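Local atomic coordinates of hydrolase, alpha/beta hydrolase FOLD family (Staphylococcus aureus, PDB entry 2XMZ), a protein that catalyses a lyase step of menaquinone biosynthesis, releasing pyruvate to form 2-succinyl-6-hydroxy-2,4-cyclohexadiene-1-carboxylate. Residues N110-S115 against T257-F262; V208-L213 against N230-S235. All blocks are in the same frame, centred on the assembly; numbering follows the deposited sequence. Where two conformers were deposited one is given.

Interaction 1 (N110-S115 against T257-F262)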
ATOM      1  N   ASN A 110       5.045  -2.596  14.416  1.00 25.60           N
ATOM      2  CA  ASN A 110       5.660  -1.491  13.654  1.00 26.18           C
ATOM      3  C   ASN A 110       4.815  -1.171  12.430  1.00 24.60           C
ATOM      4  O   ASN A 110       4.014  -2.011  11.956  1.00 24.73           O
ATOM      5  CB  ASN A 110       7.071  -1.852  13.140  1.00 26.54           C
ATOM      6  CG  ASN A 110       8.012  -2.294  14.242  1.00 29.16           C
ATOM      7  OD1 ASN A 110       8.509  -1.481  15.021  1.00 32.36           O
ATOM      8  ND2 ASN A 110       8.298  -3.584  14.283  1.00 30.03           N
ATOM      9  N   LEU A 111       5.029   0.023  11.885  1.00 23.67           N
ATOM     10  CA  LEU A 111       4.285   0.459  10.718  1.00 21.96           C
ATOM     11  C   LEU A 111       5.218   0.981   9.648  1.00 21.40           C
ATOM     12  O   LEU A 111       6.146   1.718   9.936  1.00 21.97           O
ATOM     13  CB  LEU A 111       3.259   1.520  11.112  1.00 21.21           C
ATOM     14  CG  LEU A 111       2.317   2.037  10.023  1.00 21.73           C
ATOM     15  CD1 LEU A 111       1.360   0.922   9.466  1.00 16.96           C
ATOM     16  CD2 LEU A 111       1.534   3.230  10.549  1.00 22.14           C
ATOM     17  N   ILE A 112       4.995   0.576   8.402  1.00 21.41           N
ATOM     18  CA  ILE A 112       5.805   1.114   7.301  1.00 21.52           C
ATOM     19  C   ILE A 112       4.898   1.602   6.200  1.00 20.54           C
ATOM     20  O   ILE A 112       3.986   0.897   5.750  1.00 20.83           O
ATOM     21  CB  ILE A 112       6.878   0.132   6.723  1.00 21.62           C
ATOM     22  CG1 ILE A 112       7.794  -0.375   7.827  1.00 22.65           C
ATOM     23  CG2 ILE A 112       7.729   0.867   5.691  1.00 20.08           C
ATOM     24  CD1 ILE A 112       8.710  -1.593   7.421  1.00 23.81           C
ATOM     25  N   LEU A 113       5.170   2.825   5.770  1.00 20.78           N
ATOM     26  CA  LEU A 113       4.350   3.518   4.804  1.00 20.32           C
ATOM     27  C   LEU A 113       5.221   3.981   3.640  1.00 21.14           C
ATOM     28  O   LEU A 113       6.204   4.713   3.838  1.00 21.73           O
ATOM     29  CB  LEU A 113       3.709   4.740   5.483  1.00 20.25           C
ATOM     30  CG  LEU A 113       2.905   4.414   6.759  1.00 21.36           C
ATOM     31  CD1 LEU A 113       2.439   5.709   7.390  1.00 24.21           C
ATOM     32  CD2 LEU A 113       1.715   3.525   6.458  1.00 21.20           C
ATOM     33  N   GLU A 114       4.841   3.582   2.433  1.00 20.29           N
ATOM     34  CA  GLU A 114       5.560   3.980   1.249  1.00 20.85           C
ATOM     35  C   GLU A 114       4.629   4.767   0.355  1.00 20.45           C
ATOM     36  O   GLU A 114       3.579   4.260  -0.101  1.00 20.95           O
ATOM     37  CB  GLU A 114       6.119   2.775   0.477  1.00 21.01           C
ATOM     38  CG  GLU A 114       6.847   3.199  -0.822  1.00 20.01           C
ATOM     39  CD  GLU A 114       7.037   2.066  -1.822  1.00 22.42           C
ATOM     40  OE1 GLU A 114       6.634   0.915  -1.539  1.00 21.65           O
ATOM     41  OE2 GLU A 114       7.567   2.340  -2.921  1.00 22.96           O
ATOM     42  N   SER A 115       5.000   6.010   0.113  1.00 21.61           N
ATOM     43  CA  SER A 115       4.281   6.866  -0.842  1.00 21.88           C
ATOM     44  C   SER A 115       2.759   6.821  -0.625  1.00 21.47           C
ATOM     45  O   SER A 115       1.997   6.515  -1.537  1.00 20.46           O
ATOM     46  CB  SER A 115       4.636   6.431  -2.262  1.00 22.49           C
ATOM     47  OG  SER A 115       6.023   6.558  -2.479  1.00 24.98           O
ATOM     48  N   THR A 257      17.099  -2.095   1.766  1.00 37.18           N
ATOM     49  CA  THR A 257      18.056  -1.674   2.789  1.00 38.72           C
ATOM     50  C   THR A 257      17.375  -0.831   3.869  1.00 37.89           C
ATOM     51  O   THR A 257      17.604  -1.059   5.057  1.00 37.94           O
ATOM     52  CB  THR A 257      19.199  -0.872   2.160  1.00 39.83           C
ATOM     53  OG1 THR A 257      19.830  -1.673   1.157  1.00 42.54           O
ATOM     54  CG2 THR A 257      20.232  -0.453   3.214  1.00 40.86           C
ATOM     55  N   MET A 258      16.538   0.125   3.449  1.00 36.81           N
ATOM     56  CA  MET A 258      15.802   0.965   4.400  1.00 36.94           C
ATOM     57  C   MET A 258      14.883   0.145   5.299  1.00 35.76           C
ATOM     58  O   MET A 258      14.803   0.401   6.496  1.00 36.45           O
ATOM     59  CB  MET A 258      15.004   2.077   3.708  1.00 36.50           C
ATOM     60  CG  MET A 258      15.815   3.212   3.057  1.00 38.98           C
ATOM     61  SD  MET A 258      16.990   4.103   4.109  1.00 46.57           S
ATOM     62  CE  MET A 258      18.475   3.095   3.936  1.00 49.10           C
ATOM     63  N   ILE A 259      14.214  -0.854   4.735  1.00 34.75           N
ATOM     64  CA  ILE A 259      13.261  -1.657   5.513  1.00 33.65           C
ATOM     65  C   ILE A 259      14.012  -2.521   6.531  1.00 34.57           C
ATOM     66  O   ILE A 259      13.681  -2.522   7.720  1.00 34.21           O
ATOM     67  CB  ILE A 259      12.408  -2.564   4.617  1.00 33.07           C
ATOM     68  CG1 ILE A 259      11.736  -1.761   3.493  1.00 33.06           C
ATOM     69  CG2 ILE A 259      11.358  -3.322   5.449  1.00 31.96           C
ATOM     70  CD1 ILE A 259      10.672  -0.812   3.941  1.00 31.55           C
ATOM     71  N   LEU A 260      15.022  -3.239   6.044  1.00 35.05           N
ATOM     72  CA  LEU A 260      15.826  -4.127   6.872  1.00 36.64           C
ATOM     73  C   LEU A 260      16.470  -3.378   8.038  1.00 36.75           C
ATOM     74  O   LEU A 260      16.486  -3.884   9.151  1.00 36.92           O
ATOM     75  CB  LEU A 260      16.891  -4.832   6.033  1.00 38.16           C
ATOM     76  CG  LEU A 260      16.428  -5.903   5.036  1.00 38.12           C
ATOM     77  CD1 LEU A 260      17.574  -6.253   4.066  1.00 40.58           C
ATOM     78  CD2 LEU A 260      15.944  -7.164   5.733  1.00 39.99           C
ATOM     79  N   GLY A 261      16.957  -2.164   7.776  1.00 36.74           N
ATOM     80  CA  GLY A 261      17.617  -1.343   8.790  1.00 37.72           C
ATOM     81  C   GLY A 261      16.650  -0.855   9.859  1.00 37.13           C
ATOM     82  O   GLY A 261      16.995  -0.823  11.050  1.00 38.14           O
ATOM     83  N   PHE A 262      15.451  -0.462   9.431  1.00 35.08           N
ATOM     84  CA  PHE A 262      14.359  -0.100  10.344  1.00 34.59           C
ATOM     85  C   PHE A 262      13.996  -1.319  11.179  1.00 35.65           C
ATOM     86  O   PHE A 262      14.059  -1.274  12.412  1.00 36.57           O
ATOM     87  CB  PHE A 262      13.134   0.382   9.546  1.00 32.54           C
ATOM     88  CG  PHE A 262      11.865   0.571  10.375  1.00 31.17           C
ATOM     89  CD1 PHE A 262      11.736   1.647  11.262  1.00 31.36           C
ATOM     90  CD2 PHE A 262      10.797  -0.318  10.246  1.00 28.59           C
ATOM     91  CE1 PHE A 262      10.537   1.831  12.009  1.00 30.17           C
ATOM     92  CE2 PHE A 262       9.602  -0.156  10.988  1.00 28.48           C
ATOM     93  CZ  PHE A 262       9.472   0.937  11.863  1.00 27.50           C
TER

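Interaction 2 (V208-L213 against N230-S235)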
ATOM      1  N   VAL A 208       3.232   3.095  17.533  1.00 26.78           N
ATOM      2  CA  VAL A 208       4.266   2.111  17.202  1.00 26.15           C
ATOM      3  C   VAL A 208       5.365   2.774  16.373  1.00 25.54           C
ATOM      4  O   VAL A 208       5.120   3.793  15.728  1.00 24.18           O
ATOM      5  CB  VAL A 208       3.679   0.849  16.473  1.00 25.86           C
ATOM      6  CG1 VAL A 208       2.722   0.087  17.415  1.00 26.85           C
ATOM      7  CG2 VAL A 208       2.996   1.207  15.158  1.00 23.39           C
ATOM      8  N   PRO A 209       6.590   2.218  16.415  1.00 26.08           N
ATOM      9  CA  PRO A 209       7.608   2.755  15.526  1.00 26.03           C
ATOM     10  C   PRO A 209       7.117   2.736  14.077  1.00 24.54           C
ATOM     11  O   PRO A 209       6.594   1.722  13.619  1.00 23.87           O
ATOM     12  CB  PRO A 209       8.785   1.803  15.723  1.00 26.55           C
ATOM     13  CG  PRO A 209       8.609   1.311  17.180  1.00 28.99           C
ATOM     14  CD  PRO A 209       7.124   1.227  17.372  1.00 27.36           C
ATOM     15  N   THR A 210       7.286   3.854  13.375  1.00 24.91           N
ATOM     16  CA  THR A 210       6.761   4.014  12.008  1.00 24.73           C
ATOM     17  C   THR A 210       7.871   4.508  11.087  1.00 25.47           C
ATOM     18  O   THR A 210       8.573   5.491  11.409  1.00 25.90           O
ATOM     19  CB  THR A 210       5.558   4.980  11.987  1.00 24.55           C
ATOM     20  OG1 THR A 210       4.510   4.437  12.798  1.00 25.17           O
ATOM     21  CG2 THR A 210       5.003   5.184  10.570  1.00 21.28           C
ATOM     22  N   LEU A 211       8.072   3.803   9.972  1.00 24.12           N
ATOM     23  CA  LEU A 211       8.991   4.267   8.941  1.00 24.49           C
ATOM     24  C   LEU A 211       8.153   4.825   7.801  1.00 23.18           C
ATOM     25  O   LEU A 211       7.267   4.166   7.321  1.00 22.45           O
ATOM     26  CB  LEU A 211       9.859   3.127   8.404  1.00 25.07           C
ATOM     27  CG  LEU A 211      10.817   3.459   7.244  1.00 25.06           C
ATOM     28  CD1 LEU A 211      11.955   4.445   7.673  1.00 25.59           C
ATOM     29  CD2 LEU A 211      11.399   2.178   6.659  1.00 24.17           C
ATOM     30  N   ILE A 212       8.441   6.053   7.388  1.00 23.79           N
ATOM     31  CA  ILE A 212       7.748   6.674   6.257  1.00 22.92           C
ATOM     32  C   ILE A 212       8.722   6.903   5.107  1.00 23.43           C
ATOM     33  O   ILE A 212       9.806   7.472   5.298  1.00 24.98           O
ATOM     34  CB  ILE A 212       7.058   7.992   6.680  1.00 23.26           C
ATOM     35  CG1 ILE A 212       6.012   7.709   7.769  1.00 23.76           C
ATOM     36  CG2 ILE A 212       6.456   8.696   5.465  1.00 22.07           C
ATOM     37  CD1 ILE A 212       5.698   8.896   8.699  1.00 24.06           C
ATOM     38  N   LEU A 213       8.343   6.432   3.920  1.00 22.55           N
ATOM     39  CA  LEU A 213       9.183   6.542   2.736  1.00 23.40           C
ATOM     40  C   LEU A 213       8.426   7.332   1.683  1.00 23.19           C
ATOM     41  O   LEU A 213       7.228   7.118   1.469  1.00 22.75           O
ATOM     42  CB  LEU A 213       9.554   5.158   2.195  1.00 23.71           C
ATOM     43  CG  LEU A 213      10.178   4.161   3.182  1.00 26.30           C
ATOM     44  CD1 LEU A 213      10.369   2.803   2.550  1.00 29.01           C
ATOM     45  CD2 LEU A 213      11.502   4.663   3.727  1.00 27.39           C
ATOM     46  N   ASN A 230       5.590  14.374  11.161  1.00 26.89           N
ATOM     47  CA  ASN A 230       5.408  15.350  12.231  1.00 28.79           C
ATOM     48  C   ASN A 230       4.392  14.916  13.263  1.00 27.74           C
ATOM     49  O   ASN A 230       4.480  15.297  14.429  1.00 28.20           O
ATOM     50  CB  ASN A 230       4.916  16.694  11.670  1.00 30.07           C
ATOM     51  CG  ASN A 230       5.999  17.494  11.003  1.00 35.68           C
ATOM     52  OD1 ASN A 230       7.191  17.279  11.242  1.00 40.79           O
ATOM     53  ND2 ASN A 230       5.590  18.454  10.166  1.00 37.49           N
ATOM     54  N   LEU A 231       3.391  14.164  12.807  1.00 26.24           N
ATOM     55  CA  LEU A 231       2.193  13.886  13.590  1.00 25.81           C
ATOM     56  C   LEU A 231       2.206  12.506  14.244  1.00 24.82           C
ATOM     57  O   LEU A 231       1.594  12.315  15.286  1.00 24.51           O
ATOM     58  CB  LEU A 231       0.942  14.033  12.706  1.00 25.20           C
ATOM     59  CG  LEU A 231       0.592  15.509  12.371  1.00 27.31           C
ATOM     60  CD1 LEU A 231      -0.537  15.614  11.331  1.00 27.41           C
ATOM     61  CD2 LEU A 231       0.257  16.304  13.628  1.00 28.23           C
ATOM     62  N   ILE A 232       2.871  11.555  13.604  1.00 23.51           N
ATOM     63  CA  ILE A 232       3.054  10.204  14.173  1.00 23.44           C
ATOM     64  C   ILE A 232       4.246  10.306  15.126  1.00 24.50           C
ATOM     65  O   ILE A 232       5.349  10.638  14.688  1.00 24.27           O
ATOM     66  CB  ILE A 232       3.278   9.154  13.059  1.00 21.67           C
ATOM     67  CG1 ILE A 232       2.067   9.124  12.121  1.00 21.57           C
ATOM     68  CG2 ILE A 232       3.610   7.757  13.657  1.00 22.99           C
ATOM     69  CD1 ILE A 232       2.214   8.163  10.936  1.00 20.61           C
ATOM     70  N   PRO A 233       4.021  10.079  16.442  1.00 26.32           N
ATOM     71  CA  PRO A 233       5.044  10.466  17.422  1.00 28.02           C
ATOM     72  C   PRO A 233       6.381   9.705  17.342  1.00 28.74           C
ATOM     73  O   PRO A 233       7.434  10.316  17.559  1.00 27.85           O
ATOM     74  CB  PRO A 233       4.359  10.203  18.773  1.00 29.53           C
ATOM     75  CG  PRO A 233       3.276   9.255  18.478  1.00 27.37           C
ATOM     76  CD  PRO A 233       2.803   9.579  17.103  1.00 26.14           C
ATOM     77  N   ASN A 234       6.343   8.397  17.061  1.00 28.14           N
ATOM     78  CA  ASN A 234       7.584   7.602  16.889  1.00 29.52           C
ATOM     79  C   ASN A 234       7.812   7.225  15.421  1.00 29.37           C
ATOM     80  O   ASN A 234       7.713   6.054  15.039  1.00 29.70           O
ATOM     81  CB  ASN A 234       7.520   6.373  17.793  0.50 29.73           C
ATOM     82  CG  ASN A 234       7.173   6.736  19.218  0.50 29.15           C
ATOM     83  OD1 ASN A 234       7.950   7.402  19.903  0.50 30.72           O
ATOM     84  ND2 ASN A 234       5.988   6.334  19.661  0.50 25.49           N
ATOM     85  N   SER A 235       8.078   8.236  14.587  1.00 29.30           N
ATOM     86  CA  SER A 235       8.170   8.037  13.130  1.00 28.66           C
ATOM     87  C   SER A 235       9.565   8.431  12.639  1.00 29.50           C
ATOM     88  O   SER A 235      10.206   9.281  13.237  1.00 29.95           O
ATOM     89  CB  SER A 235       7.125   8.896  12.413  1.00 27.11           C
ATOM     90  OG  SER A 235       7.365  10.267  12.684  1.00 31.01           O
TER
HETATM   91  O   HOH W   1       4.451   6.342  16.513  1.00 16.95           O

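Interaction 1 (N110-S115 against T257-F262)
The ring of Phe262 is the main flat group, and residues of strand 110-114 meet it obliquely at CD2, CE2 and CZ. Asn110 CB lies on one side of the ring plane, 3.7 Å from Phe262 CE2. Ile112 CG1 lies on the other side, 3.6 Å from the same Phe262 CE2. Leu111 O is on the Ile112 side, 3.9 Å from Phe262 CZ. The Asn110 amide is the second flat group. Its plane stands 76° from that of the ring, and the Asn110 and Phe262 side chains run past one another, each heading the opposite way. With CG anti to the backbone N (chi1 171°), the Phe262 ring is carried toward the strand. Pro209 and Leu211 of the neighbouring strand region also touch the ring.

One turn earlier in the helix, Ile259 meets Ile112. The two side chains cross obliquely and touch through two pairs of methyl groups. Ile112 CD1 is 3.7 Å from Ile259 CG2, and Ile112 CG2 is 3.8 Å from Ile259 CD1. Ile112 CD1 also reaches Phe262 CD2 at 3.7 Å, so this one methyl touches both helix residues.

This is strand-on-helix packing of the alpha/beta hydrolase fold. Helix 252-266 lies against the central sheet and runs nearly antiparallel to strand 110-114, at 164° between the short axes. Helix 92-103 touches Leu111 and Leu113, whose side chains leave the strand on its other face.

The contact is almost wholly apolar and is held by dispersion and burial, with no polar bond between the two segments. The one polar side chain that takes part, Asn110, offers the ring mainly its CB. Its ND2 is bonded to Thr86 OG1 in the adjacent strand, which gives the buried amide a polar partner away from the helix.

Interaction 2 (V208-L213 against N230-S235)
Thr210 meets Ile232 with its whole side chain, and the two side chains cross at about a right angle. Thr210 CB lies 3.8 Å from Ile232 CG2. Beyond it the chain forks. Set beside its own backbone N (chi1 -61°), Thr210 OG1 comes to 3.5 Å from Ile232 CG2 and within bonding distance of Val208 O. It donates to Val208 O at 3.1 Å, approaching from above the carbonyl plane. The other branch, Thr210 CG2, meets Ile232 CD1 at 4.1 Å.

The backbones join beside this pair. Thr210 N donates to Asn234 O at 2.8 Å, with 145° at the hydrogen. Asn234 O also receives a CA-H...O contact from Pro209. Thr210 and Ser235 form a parallel bridge. The segments belong to a beta-alpha-beta unit of the alpha/beta hydrolase fold: strand 210-215, helix 219-231 and the outermost strand 235-240. The link 232-234 brings the chain back from the helix to the sheet. Thr210 O is close to Ser235 CA, at 3.1 Å, in a second CA-H...O contact, and hydrogen-bonds to the backbone of Lys236.

Water 1 bridges the loop ends. It donates to Val208 O and accepts from Asn234 N, so Val208 O has both the water and the threonine hydroxyl as donors. Ile212 extends the apolar part: its CD1 lies 4.0 Å from Ser235 CB and slightly farther from Ile232 CD1. Ala225, Met228 and Ala229 of the helix also touch Ile212. Ser235 OG has a hydrogen-bond partner in Ala229 O, near the helix end.

From the N terminus, strand 110-114 is the first of the segments involved and supplies one side of interaction 1. The chain then runs through helices 123-143 to 181-191 before it returns to the sheet as strand 210-215. Interaction 2 closes a short loop there, around helix 219-231. Helix 252-266 follows and closes the long loop of interaction 1, so interaction 2 is nested inside it. The centres are about 10 Å apart. Strands 110-114 and 210-215 are parallel neighbours, with probable hydrogen bonds from Leu213 N to Leu113 O and from Ser115 N to Leu213 O. Interaction 1 packs helix 252-266 on the sheet; interaction 2 joins strands 210-215 and 235-240 at its edge.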